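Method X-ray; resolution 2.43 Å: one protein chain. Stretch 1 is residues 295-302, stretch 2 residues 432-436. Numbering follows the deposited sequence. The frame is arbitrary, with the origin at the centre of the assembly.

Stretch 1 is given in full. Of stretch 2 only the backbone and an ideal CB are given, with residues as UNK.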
ATOM      1  N   LEU A 295     -24.008  11.882 -12.519  1.00 39.52           N
ATOM      2  CA  LEU A 295     -24.254  11.037 -13.680  1.00 40.06           C
ATOM      3  C   LEU A 295     -22.958  10.413 -14.194  1.00 34.47           C
ATOM      4  O   LEU A 295     -22.949   9.272 -14.654  1.00 40.10           O
ATOM      5  CB  LEU A 295     -24.935  11.835 -14.795  1.00 40.06           C
ATOM      6  CG  LEU A 295     -26.299  12.444 -14.460  1.00 43.17           C
ATOM      7  CD1 LEU A 295     -26.973  12.973 -15.716  1.00 37.74           C
ATOM      8  CD2 LEU A 295     -27.190  11.432 -13.754  1.00 43.00           C
ATOM      9  N   ALA A 296     -21.865  11.165 -14.110  1.00 33.10           N
ATOM     10  CA  ALA A 296     -20.564  10.661 -14.528  1.00 32.13           C
ATOM     11  C   ALA A 296     -20.076   9.587 -13.568  1.00 35.70           C
ATOM     12  O   ALA A 296     -19.486   8.589 -13.983  1.00 38.02           O
ATOM     13  CB  ALA A 296     -19.557  11.791 -14.614  1.00 30.79           C
ATOM     14  N   GLN A 297     -20.328   9.799 -12.282  1.00 34.21           N
ATOM     15  CA  GLN A 297     -19.959   8.823 -11.266  1.00 32.61           C
ATOM     16  C   GLN A 297     -20.734   7.531 -11.467  1.00 41.53           C
ATOM     17  O   GLN A 297     -20.180   6.439 -11.352  1.00 43.49           O
ATOM     18  CB  GLN A 297     -20.213   9.380  -9.867  1.00 32.75           C
ATOM     19  CG  GLN A 297     -19.335  10.564  -9.512  1.00 37.39           C
ATOM     20  CD  GLN A 297     -19.546  11.033  -8.091  1.00 36.35           C
ATOM     21  OE1 GLN A 297     -20.293  10.417  -7.331  1.00 39.89           O
ATOM     22  NE2 GLN A 297     -18.885  12.125  -7.720  1.00 30.91           N
ATOM     23  N   ALA A 298     -22.018   7.662 -11.778  1.00 34.94           N
ATOM     24  CA  ALA A 298     -22.860   6.503 -12.030  1.00 36.31           C
ATOM     25  C   ALA A 298     -22.363   5.739 -13.249  1.00 42.63           C
ATOM     26  O   ALA A 298     -22.388   4.511 -13.277  1.00 45.40           O
ATOM     27  CB  ALA A 298     -24.307   6.926 -12.222  1.00 37.50           C
ATOM     28  N   ALA A 299     -21.901   6.475 -14.252  1.00 39.24           N
ATOM     29  CA  ALA A 299     -21.443   5.866 -15.494  1.00 37.43           C
ATOM     30  C   ALA A 299     -20.162   5.064 -15.286  1.00 36.86           C
ATOM     31  O   ALA A 299     -20.044   3.940 -15.776  1.00 39.11           O
ATOM     32  CB  ALA A 299     -21.234   6.929 -16.559  1.00 34.57           C
ATOM     33  N   VAL A 300     -19.207   5.637 -14.558  1.00 33.38           N
ATOM     34  CA  VAL A 300     -17.923   4.975 -14.360  1.00 33.89           C
ATOM     35  C   VAL A 300     -18.095   3.734 -13.482  1.00 37.52           C
ATOM     36  O   VAL A 300     -17.399   2.737 -13.665  1.00 33.59           O
ATOM     37  CB  VAL A 300     -16.866   5.934 -13.745  1.00 34.24           C
ATOM     38  CG1 VAL A 300     -17.169   6.245 -12.286  1.00 36.07           C
ATOM     39  CG2 VAL A 300     -15.472   5.346 -13.879  1.00 30.68           C
ATOM     40  N   ILE A 301     -19.046   3.788 -12.556  1.00 38.50           N
ATOM     41  CA  ILE A 301     -19.322   2.662 -11.676  1.00 37.95           C
ATOM     42  C   ILE A 301     -19.975   1.514 -12.447  1.00 43.77           C
ATOM     43  O   ILE A 301     -19.608   0.353 -12.270  1.00 46.99           O
ATOM     44  CB  ILE A 301     -20.218   3.089 -10.498  1.00 36.84           C
ATOM     45  CG1 ILE A 301     -19.432   3.993  -9.549  1.00 34.96           C
ATOM     46  CG2 ILE A 301     -20.728   1.880  -9.743  1.00 37.28           C
ATOM     47  CD1 ILE A 301     -20.295   4.746  -8.568  1.00 35.43           C
ATOM     48  N   ARG A 302     -20.929   1.843 -13.315  1.00 37.10           N
ATOM     49  CA  ARG A 302     -21.560   0.835 -14.160  1.00 38.29           C
ATOM     50  C   ARG A 302     -20.571   0.235 -15.153  1.00 37.76           C
ATOM     51  O   ARG A 302     -20.607  -0.965 -15.426  1.00 41.47           O
ATOM     52  CB  ARG A 302     -22.749   1.423 -14.921  1.00 39.06           C
ATOM     53  CG  ARG A 302     -23.952   1.780 -14.066  1.00 40.03           C
ATOM     54  CD  ARG A 302     -25.152   2.096 -14.946  1.00 41.11           C
ATOM     55  NE  ARG A 302     -25.898   3.257 -14.470  1.00 52.18           N
ATOM     56  CZ  ARG A 302     -25.797   4.475 -14.990  1.00 40.41           C
ATOM     57  NH1 ARG A 302     -24.985   4.698 -16.015  1.00 39.48           N
ATOM     58  NH2 ARG A 302     -26.514   5.471 -14.492  1.00 53.57           N
ATOM     59  N   UNK A 432     -11.819  13.889 -12.736  1.00 27.11           N
ATOM     60  CA  UNK A 432     -11.454  12.519 -13.080  1.00 27.31           C
ATOM     61  C   UNK A 432     -12.025  11.542 -12.064  1.00 27.91           C
ATOM     62  O   UNK A 432     -11.790  11.671 -10.864  1.00 31.62           O
ATOM     63  CB  UNK A 432      -9.933  12.371 -13.161  1.00 27.31           C
ATOM     64  N   UNK A 433     -12.778  10.562 -12.550  1.00 28.21           N
ATOM     65  CA  UNK A 433     -13.387   9.565 -11.681  1.00 28.88           C
ATOM     66  C   UNK A 433     -12.857   8.165 -11.952  1.00 35.54           C
ATOM     67  O   UNK A 433     -12.391   7.866 -13.052  1.00 42.00           O
ATOM     68  CB  UNK A 433     -14.908   9.584 -11.848  1.00 28.88           C
ATOM     69  N   UNK A 434     -12.936   7.304 -10.945  1.00 29.73           N
ATOM     70  CA  UNK A 434     -12.495   5.927 -11.095  1.00 36.90           C
ATOM     71  C   UNK A 434     -13.262   4.999 -10.165  1.00 37.56           C
ATOM     72  O   UNK A 434     -13.622   5.377  -9.049  1.00 36.29           O
ATOM     73  CB  UNK A 434     -10.993   5.818 -10.827  1.00 36.90           C
ATOM     74  N   UNK A 435     -13.519   3.784 -10.636  1.00 31.38           N
ATOM     75  CA  UNK A 435     -14.130   2.756  -9.806  1.00 32.26           C
ATOM     76  C   UNK A 435     -13.458   1.415 -10.065  1.00 36.51           C
ATOM     77  O   UNK A 435     -13.171   1.063 -11.209  1.00 33.55           O
ATOM     78  CB  UNK A 435     -15.634   2.665 -10.073  1.00 32.26           C
ATOM     79  N   UNK A 436     -13.198   0.675  -8.992  1.00 35.65           N
ATOM     80  CA  UNK A 436     -12.535  -0.618  -9.092  1.00 33.42           C
ATOM     81  C   UNK A 436     -13.376  -1.691  -8.412  1.00 37.52           C
ATOM     82  O   UNK A 436     -13.919  -1.470  -7.330  1.00 40.28           O
ATOM     83  CB  UNK A 436     -11.137  -0.559  -8.472  1.00 33.42           C
TER

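Stretch 2 is an extended strand running beside the helix of stretch 1, the two axes inclined at 34° and 7.4 Å apart at their closest. The helix spends its backbone groups on itself, as in V300 N to A296 O at 3.0 Å, so what it offers the strand is mostly the surface of its side chains.

Position 432 has nothing of the helix within 5.5 Å of its ideal CB, and its backbone angles, -72/125, exclude few residues. Stretch 1 sets no preference; the residue is S432, chi1 in m, without contact.

At position 433 the CA-to-CB bond points toward the helix. The ideal CB lies 4.1 Å from V300 CG1, and beyond it are Q297 CG and the backbone oxygen A296 O, both 5.1 Å from that CB. A side chain of moderate length would suit the place, since it could lie along this surface; leucine, asparagine or threonine are all reasonable, with angles of -116/155 comfortable for any of them. The deposited residue is N433, chi1 in m. Its CB packs against V300 CG1 at 4.1 Å, and its amide end extends toward A296 and Q297. The amide may be turned over in the model; no hydrogen bond to the helix is found, and the contact is one of packing.

Position 434 turns its CB away, as alternation along a strand requires. V300 CG2 lies nearest the ideal CB, at 5.4 Å, so stretch 1 hardly restricts the choice. It is A434, whose backbone makes the contact: V300 CG2 sits 4.1 Å from A434 CA.

Position 435 faces the helix again. Its ideal CB is 4.0 Å from both V300 O and I301 CA, close to the helix backbone, while the side chain of I301 offers an aliphatic surface farther out. A flat ring could lie against that surface, and a leucine or methionine could also pack there. The residue is H435. With chi1 in t and chi2 at 86°, it presents a ring face to I301 CG2, which lies 4.1 Å from the ring centroid and 7° off the normal, a CH-pi contact. I301 CG1 also approaches H435 ND1 to 3.5 Å, but that nitrogen finds its hydrogen bond elsewhere in the structure.

Position 436 points away, with nothing of the helix within 5.5 Å of the ideal CB. Its angles, -125/137, favour beta-branched residues, and V436, chi1 in t, fits that preference without touching stretch 1.

Stretch 2 (432-436) SNAHV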
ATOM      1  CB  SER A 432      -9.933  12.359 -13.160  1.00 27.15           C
ATOM      2  OG  SER A 432      -9.395  13.058 -14.268  1.00 33.95           O
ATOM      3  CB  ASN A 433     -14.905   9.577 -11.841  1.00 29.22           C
ATOM      4  CG  ASN A 433     -15.502  10.944 -11.601  1.00 33.98           C
ATOM      5  OD1 ASN A 433     -15.042  11.693 -10.741  1.00 36.26           O
ATOM      6  ND2 ASN A 433     -16.534  11.280 -12.366  1.00 28.94           N
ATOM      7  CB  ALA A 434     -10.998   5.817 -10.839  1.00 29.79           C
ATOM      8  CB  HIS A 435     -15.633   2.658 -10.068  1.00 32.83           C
ATOM      9  CG  HIS A 435     -16.367   1.828  -9.062  1.00 39.04           C
ATOM     10  ND1 HIS A 435     -16.833   2.341  -7.871  1.00 34.18           N
ATOM     11  CD2 HIS A 435     -16.711   0.519  -9.067  1.00 41.04           C
ATOM     12  CE1 HIS A 435     -17.437   1.386  -7.188  1.00 35.18           C
ATOM     13  NE2 HIS A 435     -17.376   0.269  -7.891  1.00 35.49           N
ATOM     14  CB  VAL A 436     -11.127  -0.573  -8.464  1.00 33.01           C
ATOM     15  CG1 VAL A 436     -10.497  -1.951  -8.452  1.00 33.63           C
ATOM     16  CG2 VAL A 436     -10.245   0.398  -9.224  1.00 38.28           C
TER
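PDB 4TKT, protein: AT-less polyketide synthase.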